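Local coordinates for pyridoxal phosphate homeostasis protein (PDB 3CPG), which probably binds pyridoxal 5'-phosphate through a TIM-barrel domain and helps to keep the cellular supply of that cofactor in balance, at residues H182-A187 against R225-A230; F117-Q122 against G129-V134; G248-A253 against V261-A266; I75-N78 against E82-A85. One frame throughout, in Å; residues are numbered along the deposited sequence.

Contact 1: residues H182-A187 against R225-A230; sequences HAIRIA and RDLILA
Ile184 and Ile228 sit where the two backbones come nearest, their CA atoms 6.0 Å apart. The helical parts of 182-187 and 225-230 run in broadly the same sense, with axes 9.8 Å apart and crossing at -42°. Two apolar pairs fill this angle. On the inner side the methyl of Ala187 is directed at helix 225-230 and presses on the end of Ile228, with Ala187 CB only 3.4 Å from Ile228 CD1, tighter than ordinary van der Waals contact. Ile228 holds its CG1 branch anti to the carbonyl carbon (chi1 -63°), which carries CD1 out over the small alanine; CG1 and CG2 follow at longer range, so that one methyl is met by most of a branched side chain. The outer pair is Ile184 and Leu227. Here the methyl ends meet, Ile184 CD1 lying 3.6 Å from Leu227 CD1, and the same Ile184 methyl also reaches Leu227 CB at 4.0 Å. Ile184 is partly exposed and Leu227 exposed, whereas Ala187 and Ile228 are buried, so the seam runs from the surface inward. Nothing polar takes part. Beneath the seam, Ala187 rests on Leu165 and Leu198 and Ile228 on Leu201, which places the pair of helices 183-191 and 211-231 on the outside of the barrel against neighbouring parallel strands 161-166 and 196-202.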
loop_
_atom_site.group_PDB
_atom_site.type_symbol
_atom_site.label_atom_id
_atom_site.label_comp_id
_atom_site.label_asym_id
_atom_site.label_seq_id
_atom_site.Cartn_x
_atom_site.Cartn_y
_atom_site.Cartn_z
ATOM N N HIS A 182 4.372 -13.717 -15.650
ATOM C CA HIS A 182 3.862 -14.754 -14.759
ATOM C C HIS A 182 2.852 -14.266 -13.719
ATOM O O HIS A 182 2.328 -15.069 -12.952
ATOM C CB HIS A 182 5.027 -15.448 -14.039
ATOM C CG HIS A 182 5.929 -16.223 -14.950
ATOM N ND1 HIS A 182 6.717 -15.623 -15.907
ATOM C CD2 HIS A 182 6.167 -17.553 -15.049
ATOM C CE1 HIS A 182 7.400 -16.548 -16.557
ATOM N NE2 HIS A 182 7.085 -17.728 -16.055
ATOM N N ALA A 183 2.571 -12.965 -13.700
ATOM C CA ALA A 183 1.641 -12.392 -12.722
ATOM C C ALA A 183 0.282 -13.082 -12.607
ATOM O O ALA A 183 -0.183 -13.346 -11.502
ATOM C CB ALA A 183 1.430 -10.908 -13.008
ATOM N N ILE A 184 -0.364 -13.357 -13.735
ATOM C CA ILE A 184 -1.674 -13.999 -13.691
ATOM C C ILE A 184 -1.608 -15.371 -13.031
ATOM O O ILE A 184 -2.421 -15.688 -12.160
ATOM C CB ILE A 184 -2.277 -14.150 -15.102
ATOM C CG1 ILE A 184 -2.405 -12.778 -15.764
ATOM C CG2 ILE A 184 -3.644 -14.814 -15.010
ATOM C CD1 ILE A 184 -2.887 -12.836 -17.205
ATOM N N ARG A 185 -0.634 -16.176 -13.447
ATOM C CA ARG A 185 -0.440 -17.521 -12.908
ATOM C C ARG A 185 -0.199 -17.482 -11.399
ATOM O O ARG A 185 -0.791 -18.253 -10.645
ATOM C CB ARG A 185 0.755 -18.190 -13.594
ATOM C CG ARG A 185 1.063 -19.595 -13.091
ATOM C CD ARG A 185 2.503 -19.992 -13.408
ATOM N NE ARG A 185 3.467 -19.133 -12.720
ATOM C CZ ARG A 185 4.787 -19.285 -12.779
ATOM N NH1 ARG A 185 5.313 -20.267 -13.499
ATOM N NH2 ARG A 185 5.582 -18.456 -12.116
ATOM N N ILE A 186 0.679 -16.583 -10.964
ATOM C CA ILE A 186 0.996 -16.448 -9.546
ATOM C C ILE A 186 -0.226 -16.004 -8.750
ATOM O O ILE A 186 -0.485 -16.511 -7.659
ATOM C CB ILE A 186 2.130 -15.427 -9.333
ATOM C CG1 ILE A 186 3.417 -15.956 -9.973
ATOM C CG2 ILE A 186 2.323 -15.157 -7.849
ATOM C CD1 ILE A 186 4.547 -14.942 -10.043
ATOM N N ALA A 187 -0.971 -15.055 -9.303
ATOM C CA ALA A 187 -2.168 -14.538 -8.651
ATOM C C ALA A 187 -3.188 -15.644 -8.414
ATOM O O ALA A 187 -3.776 -15.746 -7.338
ATOM C CB ALA A 187 -2.787 -13.437 -9.505
ATOM N N ARG A 225 -4.551 -6.844 -13.710
ATOM C CA ARG A 225 -5.583 -6.844 -12.680
ATOM C C ARG A 225 -6.923 -7.228 -13.323
ATOM O O ARG A 225 -7.665 -8.062 -12.797
ATOM C CB ARG A 225 -5.661 -5.443 -12.050
ATOM C CG ARG A 225 -6.637 -5.258 -10.879
ATOM C CD ARG A 225 -8.084 -5.082 -11.331
ATOM N NE ARG A 225 -8.256 -4.056 -12.361
ATOM C CZ ARG A 225 -8.384 -2.749 -12.140
ATOM N NH1 ARG A 225 -8.363 -2.264 -10.906
ATOM N NH2 ARG A 225 -8.550 -1.923 -13.167
ATOM N N ASP A 226 -7.224 -6.628 -14.471
ATOM C CA ASP A 226 -8.480 -6.924 -15.153
ATOM C C ASP A 226 -8.613 -8.394 -15.539
ATOM O O ASP A 226 -9.684 -8.987 -15.382
ATOM C CB ASP A 226 -8.633 -6.056 -16.406
ATOM C CG ASP A 226 -8.816 -4.587 -16.083
ATOM O OD1 ASP A 226 -9.181 -4.264 -14.933
ATOM O OD2 ASP A 226 -8.610 -3.753 -16.989
ATOM N N LEU A 227 -7.533 -8.981 -16.046
ATOM C CA LEU A 227 -7.555 -10.383 -16.446
ATOM C C LEU A 227 -7.761 -11.298 -15.240
ATOM O O LEU A 227 -8.517 -12.266 -15.308
ATOM C CB LEU A 227 -6.258 -10.753 -17.183
ATOM C CG LEU A 227 -6.111 -10.169 -18.594
ATOM C CD1 LEU A 227 -4.772 -10.564 -19.203
ATOM C CD2 LEU A 227 -7.258 -10.672 -19.459
ATOM N N ILE A 228 -7.100 -10.992 -14.128
ATOM C CA ILE A 228 -7.255 -11.815 -12.931
ATOM C C ILE A 228 -8.710 -11.810 -12.457
ATOM O O ILE A 228 -9.264 -12.854 -12.105
ATOM C CB ILE A 228 -6.354 -11.313 -11.783
ATOM C CG1 ILE A 228 -4.886 -11.430 -12.193
ATOM C CG2 ILE A 228 -6.627 -12.126 -10.514
ATOM C CD1 ILE A 228 -3.924 -10.726 -11.237
ATOM N N LEU A 229 -9.326 -10.634 -12.439
ATOM C CA LEU A 229 -10.719 -10.524 -12.023
ATOM C C LEU A 229 -11.622 -11.288 -12.982
ATOM O O LEU A 229 -12.581 -11.945 -12.573
ATOM C CB LEU A 229 -11.153 -9.060 -11.990
ATOM C CG LEU A 229 -10.752 -8.231 -10.772
ATOM C CD1 LEU A 229 -11.276 -6.816 -10.931
ATOM C CD2 LEU A 229 -11.328 -8.867 -9.512
ATOM N N ALA A 230 -11.304 -11.203 -14.267
ATOM C CA ALA A 230 -12.100 -11.871 -15.286
ATOM C C ALA A 230 -12.004 -13.392 -15.234
ATOM O O ALA A 230 -12.938 -14.086 -15.638
ATOM C CB ALA A 230 -11.689 -11.373 -16.669
#

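Contact 2: residues F117-Q122 against G129-V134; sequences FHLIGQ and GKVLPV
Phe117 faces Val134 and Leu119 faces Val131, with CA atoms 7.3 Å and 7.9 Å apart, as the chain leaves the barrel strand and comes back past its outer side. The contact belongs to a beta-alpha-beta unit of the TIM barrel, made of strand 113-119, the short helix 128-131 and strand 137-141. The closer of the two pairs brings a valine methyl against an aromatic ring. Val134 CG1 lies 3.4 Å from Phe117 CE1 and 3.5 Å from CD1 of the same ring, astride that one bond on a slanting approach. Phe117 has its ring anti to the backbone N (chi1 -169°), which swings it out from the strand toward the returning chain. Two residues on along the strand, Leu119 CD2 lies 4.5 Å from Val131 CG1, a looser meeting of methyls. Val83 of helix 80-96 touches both Leu119 and Val134 and so links the two pairs into one apolar layer. His118, between the two touching strand residues, is directed away from 129-134, and its ND1 hydrogen-bonds to Glu139 OE2. The turn that presents Val134 to the ring is itself pinned by a backbone bond, Val134 N to Val131 O, at 2.9 Å.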
loop_
_atom_site.group_PDB
_atom_site.type_symbol
_atom_site.label_atom_id
_atom_site.label_comp_id
_atom_site.label_asym_id
_atom_site.label_seq_id
_atom_site.Cartn_x
_atom_site.Cartn_y
_atom_site.Cartn_z
ATOM N N PHE A 117 -3.533 -0.381 7.628
ATOM C CA PHE A 117 -2.124 -0.269 7.994
ATOM C C PHE A 117 -1.445 -1.337 7.138
ATOM O O PHE A 117 -1.550 -2.524 7.426
ATOM C CB PHE A 117 -1.949 -0.567 9.493
ATOM C CG PHE A 117 -0.585 -0.221 10.053
ATOM C CD1 PHE A 117 -0.413 -0.076 11.428
ATOM C CD2 PHE A 117 0.525 -0.075 9.225
ATOM C CE1 PHE A 117 0.844 0.209 11.973
ATOM C CE2 PHE A 117 1.783 0.210 9.758
ATOM C CZ PHE A 117 1.943 0.351 11.134
ATOM N N HIS A 118 -0.790 -0.907 6.064
ATOM C CA HIS A 118 -0.121 -1.831 5.156
ATOM C C HIS A 118 1.385 -1.889 5.312
ATOM O O HIS A 118 2.003 -0.983 5.865
ATOM C CB HIS A 118 -0.390 -1.447 3.694
ATOM C CG HIS A 118 -1.826 -1.534 3.287
ATOM N ND1 HIS A 118 -2.220 -1.531 1.966
ATOM C CD2 HIS A 118 -2.963 -1.594 4.021
ATOM C CE1 HIS A 118 -3.540 -1.587 1.902
ATOM N NE2 HIS A 118 -4.014 -1.625 3.134
ATOM N N LEU A 119 1.961 -2.983 4.826
ATOM C CA LEU A 119 3.407 -3.135 4.797
ATOM C C LEU A 119 3.633 -2.985 3.301
ATOM O O LEU A 119 3.040 -3.721 2.509
ATOM C CB LEU A 119 3.866 -4.527 5.238
ATOM C CG LEU A 119 5.397 -4.637 5.140
ATOM C CD1 LEU A 119 6.031 -3.778 6.228
ATOM C CD2 LEU A 119 5.849 -6.075 5.284
ATOM N N ILE A 120 4.455 -2.020 2.906
ATOM C CA ILE A 120 4.703 -1.800 1.492
ATOM C C ILE A 120 6.152 -2.062 1.100
ATOM O O ILE A 120 6.511 -1.953 -0.071
ATOM C CB ILE A 120 4.294 -0.367 1.084
ATOM C CG1 ILE A 120 5.145 0.656 1.834
ATOM C CG2 ILE A 120 2.824 -0.139 1.414
ATOM C CD1 ILE A 120 4.840 2.103 1.464
ATOM N N GLY A 121 6.977 -2.410 2.084
ATOM C CA GLY A 121 8.374 -2.717 1.815
ATOM C C GLY A 121 8.533 -4.227 1.732
ATOM O O GLY A 121 7.620 -4.964 2.109
ATOM N N GLN A 122 9.679 -4.699 1.246
ATOM C CA GLN A 122 9.899 -6.136 1.121
ATOM C C GLN A 122 9.841 -6.816 2.486
ATOM O O GLN A 122 10.365 -6.303 3.474
ATOM C CB GLN A 122 11.241 -6.418 0.441
ATOM C CG GLN A 122 11.363 -5.863 -0.985
ATOM C CD GLN A 122 10.189 -6.231 -1.885
ATOM O OE1 GLN A 122 9.227 -5.474 -2.009
ATOM N NE2 GLN A 122 10.265 -7.398 -2.510
ATOM N N GLY A 129 5.775 -13.053 11.089
ATOM C CA GLY A 129 5.121 -13.108 12.382
ATOM C C GLY A 129 5.123 -11.776 13.106
ATOM O O GLY A 129 4.270 -11.527 13.955
ATOM N N LYS A 130 6.078 -10.913 12.775
ATOM C CA LYS A 130 6.172 -9.600 13.406
ATOM C C LYS A 130 5.086 -8.646 12.906
ATOM O O LYS A 130 4.640 -7.764 13.643
ATOM C CB LYS A 130 7.541 -8.970 13.124
ATOM C CG LYS A 130 8.727 -9.727 13.698
ATOM C CD LYS A 130 8.764 -9.639 15.215
ATOM C CE LYS A 130 10.027 -10.285 15.770
ATOM N NZ LYS A 130 10.139 -10.108 17.245
ATOM N N VAL A 131 4.653 -8.822 11.662
ATOM C CA VAL A 131 3.653 -7.922 11.103
ATOM C C VAL A 131 2.210 -8.421 11.094
ATOM O O VAL A 131 1.285 -7.615 11.024
ATOM C CB VAL A 131 4.042 -7.478 9.666
ATOM C CG1 VAL A 131 5.437 -6.861 9.677
ATOM C CG2 VAL A 131 3.985 -8.657 8.705
ATOM N N LEU A 132 2.003 -9.731 11.182
ATOM C CA LEU A 132 0.641 -10.258 11.171
ATOM C C LEU A 132 -0.264 -9.717 12.285
ATOM O O LEU A 132 -1.474 -9.610 12.107
ATOM C CB LEU A 132 0.660 -11.787 11.220
ATOM C CG LEU A 132 1.173 -12.462 9.948
ATOM C CD1 LEU A 132 1.104 -13.971 10.108
ATOM C CD2 LEU A 132 0.332 -12.018 8.754
ATOM N N PRO A 133 0.305 -9.386 13.456
ATOM C CA PRO A 133 -0.551 -8.864 14.526
ATOM C C PRO A 133 -0.950 -7.404 14.316
ATOM O O PRO A 133 -1.784 -6.873 15.050
ATOM C CB PRO A 133 0.317 -9.020 15.777
ATOM C CG PRO A 133 1.244 -10.136 15.428
ATOM C CD PRO A 133 1.603 -9.820 14.001
ATOM N N VAL A 134 -0.361 -6.763 13.311
ATOM C CA VAL A 134 -0.619 -5.349 13.063
ATOM C C VAL A 134 -1.185 -4.953 11.699
ATOM O O VAL A 134 -2.241 -4.327 11.617
ATOM C CB VAL A 134 0.675 -4.531 13.293
ATOM C CG1 VAL A 134 0.436 -3.061 12.987
ATOM C CG2 VAL A 134 1.149 -4.710 14.726
#

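Contact 3: residues G248-A253 against V261-A266; sequences GDMELA and VRVGTA. With ACT (acetate ion), chain B.
Selenomethionine Met250, in the first turn of helix 250-255, reaches across to Val263 of barrel strand 260-263 and carries nearly all of the packing. Its CG lies between the backbone N and the carbonyl carbon (chi1 66°), and a bend about the CG-SE bond (chi3 89°) turns CE onto the valine. There Met250 CE is 3.6 Å from Val263 CG2 and 4.0 Å from its CG1, the two side chains meeting nearly at right angles. Around this tight point the fit relaxes: Met250 CB stands 4.2 Å from Val261 CG1, and CE is 4.5 Å from Ala266 CB. Val32 and Ile36 of helix 19-42 close over the valines. The other side is polar and more open, with Thr265 exposed and an acetate ion, probably from the crystallisation liquor, lying beyond the strand end. Gly264 N gives acetate OXT a nearly straight bond of 2.9 Å, and Thr265 N gives one of the same length to acetate O, which also takes a longer hydrogen bond, 3.3 Å, from Thr265 OG1. Thr247 OG1 binds the ion too. An anion held by backbone amides just after a barrel strand probably marks the place where the cofactor's phosphate binds in this family.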
loop_
_atom_site.group_PDB
_atom_site.type_symbol
_atom_site.label_atom_id
_atom_site.label_comp_id
_atom_site.label_asym_id
_atom_site.label_seq_id
_atom_site.Cartn_x
_atom_site.Cartn_y
_atom_site.Cartn_z
ATOM N N GLY A 248 6.614 11.351 -7.365
ATOM C CA GLY A 248 7.036 11.791 -8.684
ATOM C C GLY A 248 6.221 11.388 -9.898
ATOM O O GLY A 248 6.378 11.982 -10.967
ATOM N N ASP A 249 5.343 10.403 -9.753
ATOM C CA ASP A 249 4.563 9.956 -10.900
ATOM C C ASP A 249 3.101 9.639 -10.604
ATOM O O ASP A 249 2.466 8.911 -11.370
ATOM C CB ASP A 249 5.227 8.716 -11.510
ATOM C CG ASP A 249 5.317 7.564 -10.526
ATOM O OD1 ASP A 249 4.650 7.645 -9.475
ATOM O OD2 ASP A 249 6.039 6.578 -10.795
HETATM N N MSE A 250 2.549 10.183 -9.522
HETATM C CA MSE A 250 1.157 9.874 -9.199
HETATM C C MSE A 250 0.138 10.316 -10.257
HETATM O O MSE A 250 -0.880 9.650 -10.457
HETATM C CB MSE A 250 0.767 10.439 -7.823
HETATM C CG MSE A 250 0.741 11.946 -7.711
HETATM SE SE MSE A 250 0.042 12.510 -5.985
HETATM C CE MSE A 250 1.684 12.535 -5.012
ATOM N N GLU A 251 0.398 11.430 -10.935
ATOM C CA GLU A 251 -0.523 11.895 -11.971
ATOM C C GLU A 251 -0.653 10.830 -13.064
ATOM O O GLU A 251 -1.754 10.511 -13.505
ATOM C CB GLU A 251 -0.025 13.204 -12.599
ATOM C CG GLU A 251 -0.335 14.479 -11.820
ATOM C CD GLU A 251 0.425 14.590 -10.515
ATOM O OE1 GLU A 251 1.512 13.984 -10.395
ATOM O OE2 GLU A 251 -0.061 15.306 -9.616
ATOM N N LEU A 252 0.478 10.278 -13.494
ATOM C CA LEU A 252 0.476 9.251 -14.533
ATOM C C LEU A 252 -0.194 7.966 -14.039
ATOM O O LEU A 252 -0.937 7.313 -14.772
ATOM C CB LEU A 252 1.912 8.946 -14.971
ATOM C CG LEU A 252 2.690 10.096 -15.617
ATOM C CD1 LEU A 252 4.149 9.700 -15.779
ATOM C CD2 LEU A 252 2.071 10.444 -16.964
ATOM N N ALA A 253 0.072 7.609 -12.790
ATOM C CA ALA A 253 -0.514 6.406 -12.214
ATOM C C ALA A 253 -2.028 6.538 -12.197
ATOM O O ALA A 253 -2.748 5.611 -12.556
ATOM C CB ALA A 253 0.002 6.198 -10.791
ATOM N N VAL A 261 -2.368 5.394 -4.212
ATOM C CA VAL A 261 -1.082 6.007 -4.500
ATOM C C VAL A 261 -0.345 6.014 -3.169
ATOM O O VAL A 261 -0.955 6.254 -2.129
ATOM C CB VAL A 261 -1.220 7.450 -5.047
ATOM C CG1 VAL A 261 -1.861 7.412 -6.431
ATOM C CG2 VAL A 261 -2.038 8.311 -4.092
ATOM N N ARG A 262 0.950 5.710 -3.207
ATOM C CA ARG A 262 1.783 5.657 -2.006
ATOM C C ARG A 262 2.684 6.886 -1.992
ATOM O O ARG A 262 3.634 6.977 -2.763
ATOM C CB ARG A 262 2.629 4.379 -2.017
ATOM C CG ARG A 262 1.818 3.105 -2.208
ATOM C CD ARG A 262 2.692 1.871 -2.037
ATOM N NE ARG A 262 3.841 1.884 -2.940
ATOM C CZ ARG A 262 3.787 1.588 -4.236
ATOM N NH1 ARG A 262 2.638 1.244 -4.800
ATOM N NH2 ARG A 262 4.890 1.646 -4.972
ATOM N N VAL A 263 2.392 7.823 -1.095
ATOM C CA VAL A 263 3.139 9.070 -1.038
ATOM C C VAL A 263 3.921 9.307 0.251
ATOM O O VAL A 263 3.377 9.222 1.354
ATOM C CB VAL A 263 2.181 10.263 -1.265
ATOM C CG1 VAL A 263 2.968 11.558 -1.391
ATOM C CG2 VAL A 263 1.343 10.019 -2.518
ATOM N N GLY A 264 5.203 9.617 0.092
ATOM C CA GLY A 264 6.055 9.885 1.233
ATOM C C GLY A 264 6.562 11.316 1.238
ATOM O O GLY A 264 6.093 12.147 2.013
ATOM N N THR A 265 7.505 11.606 0.347
ATOM C CA THR A 265 8.118 12.928 0.251
ATOM C C THR A 265 7.164 14.115 0.096
ATOM O O THR A 265 7.344 15.146 0.750
ATOM C CB THR A 265 9.141 12.960 -0.901
ATOM O OG1 THR A 265 10.109 11.924 -0.695
ATOM C CG2 THR A 265 9.853 14.295 -0.951
ATOM N N ALA A 266 6.155 13.984 -0.760
ATOM C CA ALA A 266 5.220 15.083 -0.970
ATOM C C ALA A 266 4.471 15.453 0.307
ATOM O O ALA A 266 3.940 16.559 0.427
ATOM C CB ALA A 266 4.231 14.731 -2.076
HETATM C C ACT B . 7.731 9.195 -2.329
HETATM O O ACT B . 8.211 9.325 -1.218
HETATM O OXT ACT B . 6.531 9.338 -2.497
HETATM C CH3 ACT B . 8.623 8.855 -3.498
#

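Contact 4: residues I75-N78 against E82-A85; sequences IGEN and EVTA
A beta-alpha step of the TIM barrel, strand 75-77 leading within a few residues into helix 80-96, brings Glu77 against Glu82 and Val83. The backbones are nearest at Glu77 and Val83, with CA atoms 6.4 Å apart. Glu77 does two jobs here. Its aliphatic root packs on the helix, CB lying 3.7 Å from Val83 CG2 and CG 4.1 Å from that same methyl, the two side chains lying alongside and running in opposite senses. A bend at chi2 (-71°) then turns the carboxylate back beside the helix, where Glu77 OE1 comes within 3.3 Å of Glu82 OE1 and 3.4 Å of Glu82 CB. The two oxygens are both acceptors and no bond joins them; the carboxylate planes stand 61° apart. Such crowding of like charge is probably made tolerable by Lys86, whose NZ forms salt bridges to Glu77 OE2 and to Glu82 OE1. Each acid is also gripped separately: Thr56 OG1 bonds to Glu77 OE2, while Glu82 takes Thr58 N on OE1 and Arg79 NE on OE2. These partners fix both buried carboxylates. The side chain of Glu82 is about 4 Å from that of Lys57, the predicted cofactor lysine, which carries no cofactor in this structure, so they probably also help to shape the polar surroundings of the presumed site. Strand 75-77 runs between parallel neighbours 51-55 and 113-119; Phe117 of the latter touches Glu77 and Leu119 packs on Val83, so helix 80-96 lies over both 75-77 and 113-119.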
loop_
_atom_site.group_PDB
_atom_site.type_symbol
_atom_site.label_atom_id
_atom_site.label_comp_id
_atom_site.label_asym_id
_atom_site.label_seq_id
_atom_site.Cartn_x
_atom_site.Cartn_y
_atom_site.Cartn_z
ATOM N N ILE A 75 -2.103 4.116 5.892
ATOM C CA ILE A 75 -0.658 4.264 5.999
ATOM C C ILE A 75 0.040 2.969 5.626
ATOM O O ILE A 75 -0.545 1.888 5.701
ATOM C CB ILE A 75 -0.196 4.662 7.429
ATOM C CG1 ILE A 75 -0.479 3.523 8.410
ATOM C CG2 ILE A 75 -0.886 5.957 7.863
ATOM C CD1 ILE A 75 0.020 3.791 9.821
ATOM N N GLY A 76 1.299 3.094 5.231
ATOM C CA GLY A 76 2.082 1.936 4.859
ATOM C C GLY A 76 3.520 2.122 5.293
ATOM O O GLY A 76 4.133 3.149 5.004
ATOM N N GLU A 77 4.046 1.134 6.007
ATOM C CA GLU A 77 5.424 1.166 6.478
ATOM C C GLU A 77 6.255 0.267 5.576
ATOM O O GLU A 77 5.739 -0.699 5.011
ATOM C CB GLU A 77 5.520 0.643 7.914
ATOM C CG GLU A 77 5.025 1.594 8.999
ATOM C CD GLU A 77 5.942 2.794 9.223
ATOM O OE1 GLU A 77 7.149 2.702 8.918
ATOM O OE2 GLU A 77 5.456 3.829 9.727
ATOM N N ASN A 78 7.541 0.581 5.451
ATOM C CA ASN A 78 8.438 -0.215 4.622
ATOM C C ASN A 78 9.081 -1.368 5.381
ATOM O O ASN A 78 9.147 -2.492 4.880
ATOM C CB ASN A 78 9.547 0.665 4.041
ATOM C CG ASN A 78 9.216 1.184 2.661
ATOM O OD1 ASN A 78 9.859 0.817 1.674
ATOM N ND2 ASN A 78 8.205 2.036 2.579
ATOM N N GLU A 82 9.978 -1.039 11.918
ATOM C CA GLU A 82 9.307 0.228 12.174
ATOM C C GLU A 82 7.853 -0.047 12.523
ATOM O O GLU A 82 7.237 0.693 13.288
ATOM C CB GLU A 82 9.406 1.155 10.959
ATOM C CG GLU A 82 10.807 1.706 10.735
ATOM C CD GLU A 82 10.826 2.859 9.754
ATOM O OE1 GLU A 82 10.079 3.835 9.976
ATOM O OE2 GLU A 82 11.584 2.793 8.761
ATOM N N VAL A 83 7.300 -1.118 11.963
ATOM C CA VAL A 83 5.924 -1.481 12.273
ATOM C C VAL A 83 5.863 -1.804 13.763
ATOM O O VAL A 83 5.015 -1.286 14.490
ATOM C CB VAL A 83 5.468 -2.724 11.467
ATOM C CG1 VAL A 83 4.126 -3.226 11.988
ATOM C CG2 VAL A 83 5.350 -2.368 9.996
ATOM N N THR A 84 6.783 -2.647 14.222
ATOM C CA THR A 84 6.804 -3.038 15.625
ATOM C C THR A 84 7.084 -1.864 16.559
ATOM O O THR A 84 6.504 -1.771 17.638
ATOM C CB THR A 84 7.840 -4.157 15.873
ATOM O OG1 THR A 84 9.160 -3.666 15.615
ATOM C CG2 THR A 84 7.568 -5.333 14.951
ATOM N N ALA A 85 7.948 -0.950 16.141
ATOM C CA ALA A 85 8.277 0.198 16.978
ATOM C C ALA A 85 7.129 1.199 17.155
ATOM O O ALA A 85 6.965 1.779 18.232
ATOM C CB ALA A 85 9.494 0.918 16.409
#

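Overall arrangement
From the N terminus the chain first closes contact 4, a turn of a few residues between a strand and its following helix. Contact 2 then closes a short loop over the next part of the barrel. Contact 1 spans a much longer excursion of 37 residues, including strand 196-202, and contact 3 closes the short connection from helix 250-255 to the last strand, 260-263. The four lie in series, so none nests within or crosses another. Contacts 2 and 4 are joined directly, since strands 75-77 and 113-119 are parallel neighbours; Ile120 also meets Arg262 of contact 3. Contact 1 stands apart, its centre about 28 Å from that of contact 4, where helices 183-191 and 211-231 meet outside the barrel.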